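Local coordinates for Mono(ADP-ribosyl)transferase SpvB (Salmonella typhimurium, PDB 2GWM), which probably transfers ADP-ribose from NAD+ to an arginine of host actin, blocking its polymerisation, through the C-terminal ADP-ribosyltransferase domain seen here, at residues A7-S12 against L137-H142; A117-T122 against N188-I193. One frame throughout, in Å; residues are numbered along the deposited sequence.

In the fold
Two contacts of one ADP-ribosyltransferase domain illustrate how chemistry follows place in a fold. Interaction 1 sets a turn of helix 3-24 against the loop that follows strand 135-136 of the three-stranded sheet; interaction 2 joins the loops leading into strands 122-127 and 192-198, parallel neighbours in the five-stranded sheet, and their first residues. They share no helix or strand, and their centres lie 27 Å apart. Each is partly buried, with an apolar side and a polar one. In interaction 1 leucine and valine fill the inner side and the polar bonds join side chains to loop backbone; in interaction 2 backbone bonds begin a strand pairing, and a buried arginine and threonine and a partly exposed aspartate bind one another.

Interaction 1 (A7-S12 against L137-H142); sequences ALRYYS and LGDVAH
Val-140 presses its CG1 methyl against Leu-8, and this makes the tightly packed apolar part of the contact. CG1 stands anti to its own backbone N (chi1 173°) and lies 3.7 Å from CG of Leu-8, the two side chains crossing at about a right angle. The CD2 branch of Leu-8 also reaches CD1 of Leu-137, at 4.0 Å. Ile-64 of helix 50-69 and Leu-150 of strand 149-151 extend this apolar side.

One helical turn on from Leu-8, Ser-12 places OG anti to its backbone N, where it accepts a fairly straight bond from the backbone N of His-142 (2.9 Å, 158° at the hydrogen).

The solvent side is looser. Arg-9, extended from CG to NE, carries its guanidinium to the loop, with CA of Val-140 over one face. Its NH1 donates to Asp-139 O at 2.9 Å, a bent bond (137°). A water in the guanidinium plane accepts from the same NH1 and donates to Val-140 O, bridging helix and loop. The salt bridge from NH2 to OD2 of Asp-139 is long, 3.9 Å; the stronger partner of Arg-9 is Glu-1, which takes NE, while Asp-139 OD1 pairs with Lys-144.

Leu-137 touches Glu-148, a predicted active-site residue, and pairs with it through the backbone, so the contact joins the N-terminal helix to the edge of the probable catalytic site. The chemistry implies a loop held inside by apolar contact and outside mainly through backbone N and O, with charge attraction probably secondary.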
ATOM      1  N   ALA A   7      -0.759  16.420  -6.268  1.00 19.64           N
ATOM      2  CA  ALA A   7      -1.271  15.851  -5.014  1.00 19.07           C
ATOM      3  C   ALA A   7      -0.691  14.460  -4.746  1.00 19.78           C
ATOM      4  O   ALA A   7      -0.336  14.180  -3.639  1.00 20.13           O
ATOM      5  CB  ALA A   7      -2.749  15.845  -4.988  1.00 20.03           C
ATOM      6  N   LEU A   8      -0.575  13.634  -5.787  1.00 18.70           N
ATOM      7  CA  LEU A   8       0.070  12.330  -5.654  1.00 19.11           C
ATOM      8  C   LEU A   8       1.517  12.440  -5.250  1.00 18.70           C
ATOM      9  O   LEU A   8       2.026  11.650  -4.413  1.00 19.05           O
ATOM     10  CB  LEU A   8      -0.054  11.565  -6.984  1.00 19.79           C
ATOM     11  CG  LEU A   8       0.642  10.163  -7.036  1.00 20.27           C
ATOM     12  CD1 LEU A   8       0.058   9.261  -5.972  1.00 19.13           C
ATOM     13  CD2 LEU A   8       0.412   9.609  -8.417  1.00 20.25           C
ATOM     14  N   ARG A   9       2.241  13.396  -5.807  1.00 20.09           N
ATOM     15  CA  ARG A   9       3.621  13.649  -5.356  1.00 20.26           C
ATOM     16  C   ARG A   9       3.660  13.943  -3.865  1.00 19.83           C
ATOM     17  O   ARG A   9       4.499  13.414  -3.140  1.00 20.64           O
ATOM     18  CB  ARG A   9       4.248  14.814  -6.135  1.00 20.74           C
ATOM     19  CG  ARG A   9       4.516  14.544  -7.621  1.00 22.25           C
ATOM     20  CD  ARG A   9       5.184  15.761  -8.311  1.00 26.61           C
ATOM     21  NE  ARG A   9       5.528  15.443  -9.681  1.00 29.07           N
ATOM     22  CZ  ARG A   9       6.595  14.730 -10.066  1.00 34.33           C
ATOM     23  NH1 ARG A   9       7.500  14.274  -9.194  1.00 33.56           N
ATOM     24  NH2 ARG A   9       6.768  14.474 -11.366  1.00 40.02           N
ATOM     25  N   TYR A  10       2.730  14.772  -3.387  1.00 20.39           N
ATOM     26  CA  TYR A  10       2.677  15.105  -1.968  1.00 20.19           C
ATOM     27  C   TYR A  10       2.342  13.889  -1.114  1.00 19.99           C
ATOM     28  O   TYR A  10       2.925  13.686  -0.066  1.00 20.32           O
ATOM     29  CB  TYR A  10       1.630  16.207  -1.757  1.00 20.97           C
ATOM     30  CG  TYR A  10       1.530  16.622  -0.332  1.00 20.92           C
ATOM     31  CD1 TYR A  10       2.330  17.611   0.175  1.00 24.04           C
ATOM     32  CD2 TYR A  10       0.613  16.018   0.520  1.00 19.62           C
ATOM     33  CE1 TYR A  10       2.240  17.971   1.491  1.00 24.02           C
ATOM     34  CE2 TYR A  10       0.531  16.347   1.844  1.00 20.52           C
ATOM     35  CZ  TYR A  10       1.310  17.363   2.328  1.00 24.63           C
ATOM     36  OH  TYR A  10       1.227  17.794   3.645  1.00 26.66           O
ATOM     37  N   TYR A  11       1.376  13.087  -1.542  1.00 18.86           N
ATOM     38  CA  TYR A  11       1.063  11.801  -0.931  1.00 19.25           C
ATOM     39  C   TYR A  11       2.353  10.998  -0.734  1.00 19.53           C
ATOM     40  O   TYR A  11       2.613  10.493   0.343  1.00 19.96           O
ATOM     41  CB  TYR A  11       0.096  11.012  -1.843  1.00 19.30           C
ATOM     42  CG  TYR A  11      -0.044   9.613  -1.322  1.00 20.35           C
ATOM     43  CD1 TYR A  11      -0.972   9.301  -0.353  1.00 20.85           C
ATOM     44  CD2 TYR A  11       0.787   8.611  -1.779  1.00 21.91           C
ATOM     45  CE1 TYR A  11      -1.047   7.994   0.167  1.00 21.60           C
ATOM     46  CE2 TYR A  11       0.716   7.316  -1.235  1.00 21.86           C
ATOM     47  CZ  TYR A  11      -0.175   7.024  -0.270  1.00 23.14           C
ATOM     48  OH  TYR A  11      -0.208   5.728   0.250  1.00 23.94           O
ATOM     49  N   SER A  12       3.093  10.834  -1.816  1.00 19.67           N
ATOM     50  CA  SER A  12       4.332  10.033  -1.779  1.00 18.93           C
ATOM     51  C   SER A  12       5.350  10.591  -0.770  1.00 20.05           C
ATOM     52  O   SER A  12       6.001   9.846  -0.050  1.00 20.35           O
ATOM     53  CB  SER A  12       4.923   9.912  -3.195  1.00 19.56           C
ATOM     54  OG  SER A  12       6.185   9.257  -3.200  1.00 21.79           O
ATOM     55  N   LEU A 137       4.856   4.363 -10.151  1.00 20.53           N
ATOM     56  CA  LEU A 137       4.963   5.792  -9.857  1.00 21.28           C
ATOM     57  C   LEU A 137       6.040   6.454 -10.680  1.00 20.90           C
ATOM     58  O   LEU A 137       5.874   7.605 -11.125  1.00 22.16           O
ATOM     59  CB  LEU A 137       5.247   6.018  -8.398  1.00 20.53           C
ATOM     60  CG  LEU A 137       4.147   6.289  -7.389  1.00 26.68           C
ATOM     61  CD1 LEU A 137       2.700   6.340  -7.872  1.00 23.32           C
ATOM     62  CD2 LEU A 137       4.355   5.951  -6.035  1.00 22.96           C
ATOM     63  N   GLY A 138       7.139   5.743 -10.881  1.00 22.03           N
ATOM     64  CA  GLY A 138       8.271   6.311 -11.575  1.00 22.80           C
ATOM     65  C   GLY A 138       8.723   7.594 -10.884  1.00 23.64           C
ATOM     66  O   GLY A 138       8.903   7.620  -9.668  1.00 21.78           O
ATOM     67  N   ASP A 139       8.867   8.643 -11.678  1.00 24.22           N
ATOM     68  CA  ASP A 139       9.416   9.883 -11.178  1.00 25.27           C
ATOM     69  C   ASP A 139       8.426  10.675 -10.320  1.00 24.15           C
ATOM     70  O   ASP A 139       8.783  11.690  -9.740  1.00 26.49           O
ATOM     71  CB  ASP A 139       9.862  10.778 -12.316  1.00 26.32           C
ATOM     72  CG  ASP A 139      10.743  11.912 -11.826  1.00 29.45           C
ATOM     73  OD1 ASP A 139      11.776  11.631 -11.190  1.00 36.44           O
ATOM     74  OD2 ASP A 139      10.391  13.073 -12.059  1.00 38.64           O
ATOM     75  N   VAL A 140       7.191  10.224 -10.244  1.00 23.65           N
ATOM     76  CA  VAL A 140       6.234  10.819  -9.318  1.00 23.20           C
ATOM     77  C   VAL A 140       6.639  10.521  -7.878  1.00 23.28           C
ATOM     78  O   VAL A 140       6.323  11.278  -6.957  1.00 24.17           O
ATOM     79  CB  VAL A 140       4.844  10.337  -9.592  1.00 24.31           C
ATOM     80  CG1 VAL A 140       3.907  10.829  -8.535  1.00 25.01           C
ATOM     81  CG2 VAL A 140       4.435  10.857 -10.937  1.00 23.67           C
ATOM     82  N   ALA A 141       7.328   9.402  -7.653  1.00 22.64           N
ATOM     83  CA  ALA A 141       7.708   9.033  -6.295  1.00 21.84           C
ATOM     84  C   ALA A 141       8.662  10.076  -5.748  1.00 23.32           C
ATOM     85  O   ALA A 141       9.551  10.563  -6.467  1.00 22.65           O
ATOM     86  CB  ALA A 141       8.398   7.673  -6.292  1.00 21.94           C
ATOM     87  N   HIS A 142       8.574  10.349  -4.459  1.00 23.70           N
ATOM     88  CA  HIS A 142       9.422  11.376  -3.878  1.00 24.60           C
ATOM     89  C   HIS A 142      10.861  10.965  -3.897  1.00 26.17           C
ATOM     90  O   HIS A 142      11.732  11.750  -4.304  1.00 25.47           O
ATOM     91  CB  HIS A 142       9.004  11.677  -2.448  1.00 25.33           C
ATOM     92  CG  HIS A 142       9.726  12.848  -1.879  1.00 24.44           C
ATOM     93  ND1 HIS A 142       9.513  14.132  -2.345  1.00 25.03           N
ATOM     94  CD2 HIS A 142      10.728  12.929  -0.982  1.00 24.65           C
ATOM     95  CE1 HIS A 142      10.308  14.958  -1.691  1.00 25.89           C
ATOM     96  NE2 HIS A 142      11.063  14.253  -0.870  1.00 25.68           N
TER
HETATM   97  O   HOH W   1       7.663  13.723  -6.459  1.00 33.85           O

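Interaction 2 (A117-T122 against N188-I193); sequences AWINDT and NRIKRI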
ATOM      1  N   ALA A 117      10.657  -7.570  -2.517  1.00 26.57           N
ATOM      2  CA  ALA A 117      10.023  -7.300  -1.208  1.00 26.46           C
ATOM      3  C   ALA A 117      11.083  -7.003  -0.170  1.00 26.21           C
ATOM      4  O   ALA A 117      12.140  -7.637  -0.138  1.00 27.09           O
ATOM      5  CB  ALA A 117       9.275  -8.481  -0.774  1.00 27.52           C
ATOM      6  N   TRP A 118      10.761  -6.069   0.704  1.00 25.18           N
ATOM      7  CA  TRP A 118      11.559  -5.821   1.887  1.00 27.27           C
ATOM      8  C   TRP A 118      11.202  -6.850   2.914  1.00 24.87           C
ATOM      9  O   TRP A 118      10.058  -7.057   3.296  1.00 25.99           O
ATOM     10  CB  TRP A 118      11.335  -4.401   2.411  1.00 30.81           C
ATOM     11  CG  TRP A 118      12.050  -3.434   1.460  1.00 34.89           C
ATOM     12  CD1 TRP A 118      11.660  -3.089   0.184  1.00 40.26           C
ATOM     13  CD2 TRP A 118      13.292  -2.803   1.683  1.00 38.12           C
ATOM     14  NE1 TRP A 118      12.580  -2.232  -0.367  1.00 41.68           N
ATOM     15  CE2 TRP A 118      13.592  -2.043   0.532  1.00 39.24           C
ATOM     16  CE3 TRP A 118      14.172  -2.765   2.759  1.00 40.45           C
ATOM     17  CZ2 TRP A 118      14.733  -1.274   0.430  1.00 40.15           C
ATOM     18  CZ3 TRP A 118      15.315  -2.004   2.657  1.00 40.63           C
ATOM     19  CH2 TRP A 118      15.584  -1.259   1.498  1.00 41.13           C
ATOM     20  N   ILE A 119      12.233  -7.533   3.360  1.00 22.28           N
ATOM     21  CA  ILE A 119      12.047  -8.646   4.308  1.00 22.57           C
ATOM     22  C   ILE A 119      11.338  -8.191   5.575  1.00 21.23           C
ATOM     23  O   ILE A 119      11.613  -7.094   6.105  1.00 22.72           O
ATOM     24  CB  ILE A 119      13.390  -9.244   4.611  1.00 21.05           C
ATOM     25  CG1 ILE A 119      14.002  -9.925   3.369  1.00 20.68           C
ATOM     26  CG2 ILE A 119      13.297 -10.229   5.824  1.00 21.61           C
ATOM     27  CD1 ILE A 119      15.431 -10.296   3.490  1.00 23.65           C
ATOM     28  N   ASN A 120      10.381  -8.992   6.009  1.00 21.24           N
ATOM     29  CA  ASN A 120       9.636  -8.813   7.208  1.00 21.52           C
ATOM     30  C   ASN A 120       9.061 -10.166   7.612  1.00 19.84           C
ATOM     31  O   ASN A 120       9.354 -11.170   6.958  1.00 20.33           O
ATOM     32  CB  ASN A 120       8.497  -7.811   6.975  1.00 24.98           C
ATOM     33  CG  ASN A 120       8.210  -6.952   8.154  1.00 26.85           C
ATOM     34  OD1 ASN A 120       8.206  -7.412   9.313  1.00 28.97           O
ATOM     35  ND2 ASN A 120       7.942  -5.629   7.879  1.00 31.47           N
ATOM     36  N   ASP A 121       8.263 -10.213   8.669  1.00 19.12           N
ATOM     37  CA  ASP A 121       7.716 -11.518   9.069  1.00 20.11           C
ATOM     38  C   ASP A 121       6.840 -12.178   8.005  1.00 18.78           C
ATOM     39  O   ASP A 121       6.765 -13.401   7.921  1.00 19.39           O
ATOM     40  CB  ASP A 121       7.081 -11.523  10.470  1.00 21.51           C
ATOM     41  CG  ASP A 121       5.759 -10.730  10.620  1.00 22.92           C
ATOM     42  OD1 ASP A 121       4.875 -10.870   9.751  1.00 22.94           O
ATOM     43  OD2 ASP A 121       5.615  -9.995  11.668  1.00 24.43           O
ATOM     44  N   THR A 122       6.219 -11.366   7.175  1.00 18.17           N
ATOM     45  CA  THR A 122       5.339 -11.822   6.127  1.00 18.64           C
ATOM     46  C   THR A 122       5.764 -11.239   4.787  1.00 19.40           C
ATOM     47  O   THR A 122       5.950 -10.013   4.664  1.00 20.65           O
ATOM     48  CB  THR A 122       3.901 -11.393   6.448  1.00 20.18           C
ATOM     49  OG1 THR A 122       3.515 -11.923   7.687  1.00 21.35           O
ATOM     50  CG2 THR A 122       2.960 -11.834   5.384  1.00 21.41           C
ATOM     51  N   ASN A 188      16.031 -15.125   7.789  1.00 17.50           N
ATOM     52  CA  ASN A 188      15.613 -15.957   8.906  1.00 17.64           C
ATOM     53  C   ASN A 188      14.459 -15.344   9.701  1.00 17.89           C
ATOM     54  O   ASN A 188      13.809 -16.030  10.478  1.00 18.60           O
ATOM     55  CB  ASN A 188      16.758 -16.313   9.816  1.00 18.40           C
ATOM     56  CG  ASN A 188      17.851 -17.137   9.116  1.00 18.21           C
ATOM     57  OD1 ASN A 188      19.054 -16.879   9.316  1.00 21.66           O
ATOM     58  ND2 ASN A 188      17.469 -18.019   8.278  1.00 15.97           N
ATOM     59  N   ARG A 189      14.225 -14.038   9.497  1.00 17.11           N
ATOM     60  CA  ARG A 189      13.104 -13.323  10.121  1.00 17.82           C
ATOM     61  C   ARG A 189      11.742 -13.683   9.533  1.00 17.45           C
ATOM     62  O   ARG A 189      10.723 -13.404  10.125  1.00 17.67           O
ATOM     63  CB  ARG A 189      13.244 -11.806   9.893  1.00 17.81           C
ATOM     64  CG  ARG A 189      14.465 -11.214  10.561  1.00 19.38           C
ATOM     65  CD  ARG A 189      14.704  -9.709  10.158  1.00 22.06           C
ATOM     66  NE  ARG A 189      13.496  -8.946  10.409  1.00 23.34           N
ATOM     67  CZ  ARG A 189      12.981  -7.962   9.656  1.00 26.82           C
ATOM     68  NH1 ARG A 189      13.537  -7.539   8.516  1.00 31.44           N
ATOM     69  NH2 ARG A 189      11.847  -7.392  10.074  1.00 31.72           N
ATOM     70  N   ILE A 190      11.726 -14.329   8.375  1.00 16.65           N
ATOM     71  CA  ILE A 190      10.493 -14.549   7.659  1.00 17.25           C
ATOM     72  C   ILE A 190       9.729 -15.702   8.233  1.00 17.37           C
ATOM     73  O   ILE A 190      10.287 -16.822   8.336  1.00 18.19           O
ATOM     74  CB  ILE A 190      10.724 -14.744   6.144  1.00 17.78           C
ATOM     75  CG1 ILE A 190      11.455 -13.519   5.556  1.00 17.50           C
ATOM     76  CG2 ILE A 190       9.439 -15.017   5.394  1.00 18.82           C
ATOM     77  CD1 ILE A 190      11.938 -13.760   4.176  1.00 19.66           C
ATOM     78  N   LYS A 191       8.457 -15.457   8.542  1.00 17.85           N
ATOM     79  CA  LYS A 191       7.600 -16.471   9.084  1.00 18.02           C
ATOM     80  C   LYS A 191       6.701 -17.126   8.053  1.00 19.08           C
ATOM     81  O   LYS A 191       6.363 -18.306   8.136  1.00 19.95           O
ATOM     82  CB  LYS A 191       6.730 -15.883  10.181  1.00 20.19           C
ATOM     83  CG  LYS A 191       5.909 -16.903  10.928  1.00 23.64           C
ATOM     84  CD  LYS A 191       5.896 -16.495  12.412  1.00 31.46           C
ATOM     85  CE  LYS A 191       5.504 -17.631  13.306  1.00 35.97           C
ATOM     86  NZ  LYS A 191       4.045 -17.865  13.229  1.00 42.00           N
ATOM     87  N   ARG A 192       6.343 -16.385   7.015  1.00 18.71           N
ATOM     88  CA  ARG A 192       5.415 -16.889   6.038  1.00 19.34           C
ATOM     89  C   ARG A 192       5.473 -16.089   4.758  1.00 18.66           C
ATOM     90  O   ARG A 192       5.860 -14.907   4.731  1.00 18.40           O
ATOM     91  CB  ARG A 192       4.006 -16.861   6.613  1.00 18.64           C
ATOM     92  CG  ARG A 192       3.520 -15.419   6.730  1.00 20.75           C
ATOM     93  CD  ARG A 192       2.173 -15.337   7.417  1.00 22.93           C
ATOM     94  NE  ARG A 192       2.134 -15.783   8.813  1.00 22.36           N
ATOM     95  CZ  ARG A 192       2.573 -15.085   9.858  1.00 23.31           C
ATOM     96  NH1 ARG A 192       3.181 -13.925   9.662  1.00 22.84           N
ATOM     97  NH2 ARG A 192       2.455 -15.570  11.111  1.00 22.27           N
ATOM     98  N   ILE A 193       5.104 -16.764   3.695  1.00 18.04           N
ATOM     99  CA  ILE A 193       4.725 -16.186   2.426  1.00 18.62           C
ATOM    100  C   ILE A 193       3.250 -16.356   2.265  1.00 19.95           C
ATOM    101  O   ILE A 193       2.711 -17.424   2.491  1.00 19.78           O
ATOM    102  CB  ILE A 193       5.500 -16.856   1.210  1.00 19.44           C
ATOM    103  CG1 ILE A 193       7.007 -16.753   1.386  1.00 20.63           C
ATOM    104  CG2 ILE A 193       4.996 -16.305  -0.151  1.00 20.53           C
ATOM    105  CD1 ILE A 193       7.735 -17.771   0.525  1.00 21.84           C
TER
HETATM  106  O   HOH W   2      11.362  -4.900   8.626  1.00 40.66           O
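Thr-122 and Arg-192 form a parallel beta bridge, with both side chains on the same face of the sheet. The arginine sends CG between its own backbone N and carbonyl carbon (chi1 71°), and the chain bends at chi3. Its NH1 donates to Thr-122 OG1 at 2.8 Å, the oxygen lying at the guanidinium edge and in its plane.

Asp-121 lies alongside Arg-192 and points the same way, but its carboxylate is turned 88° from the guanidinium. OD1 nevertheless reaches the guanidinium edge, 3.5 Å from NH1 in a salt bridge, and accepts the hydroxyl of Thr-122 at 2.7 Å. Asp-86 pairs with NH2 of Arg-192, so this buried guanidinium meets two carboxylates, which probably balance its charge.

Beside this network the backbones join too: Asp-121 O accepts from both Lys-191 N (2.7 Å) and Arg-192 N (3.1 Å).

Farther out, Arg-189 lays one guanidinium face over CA of Asn-120, while its NH1 makes only a weak bond to Ile-119 O. A water at the guanidinium edge accepts from NH2. The side chains of the buried Ile-119 and Ile-190 cross at about a right angle, CG2 to CG1 at 3.8 Å.

The contact thus opens the pairing of strands 122-127 and 192-198 in the five-stranded sheet: strand 78-83 flanks the first through Leu-83 and Thr-122, and helix 168-175 packs on Ile-190 through Phe-170 and Leu-174.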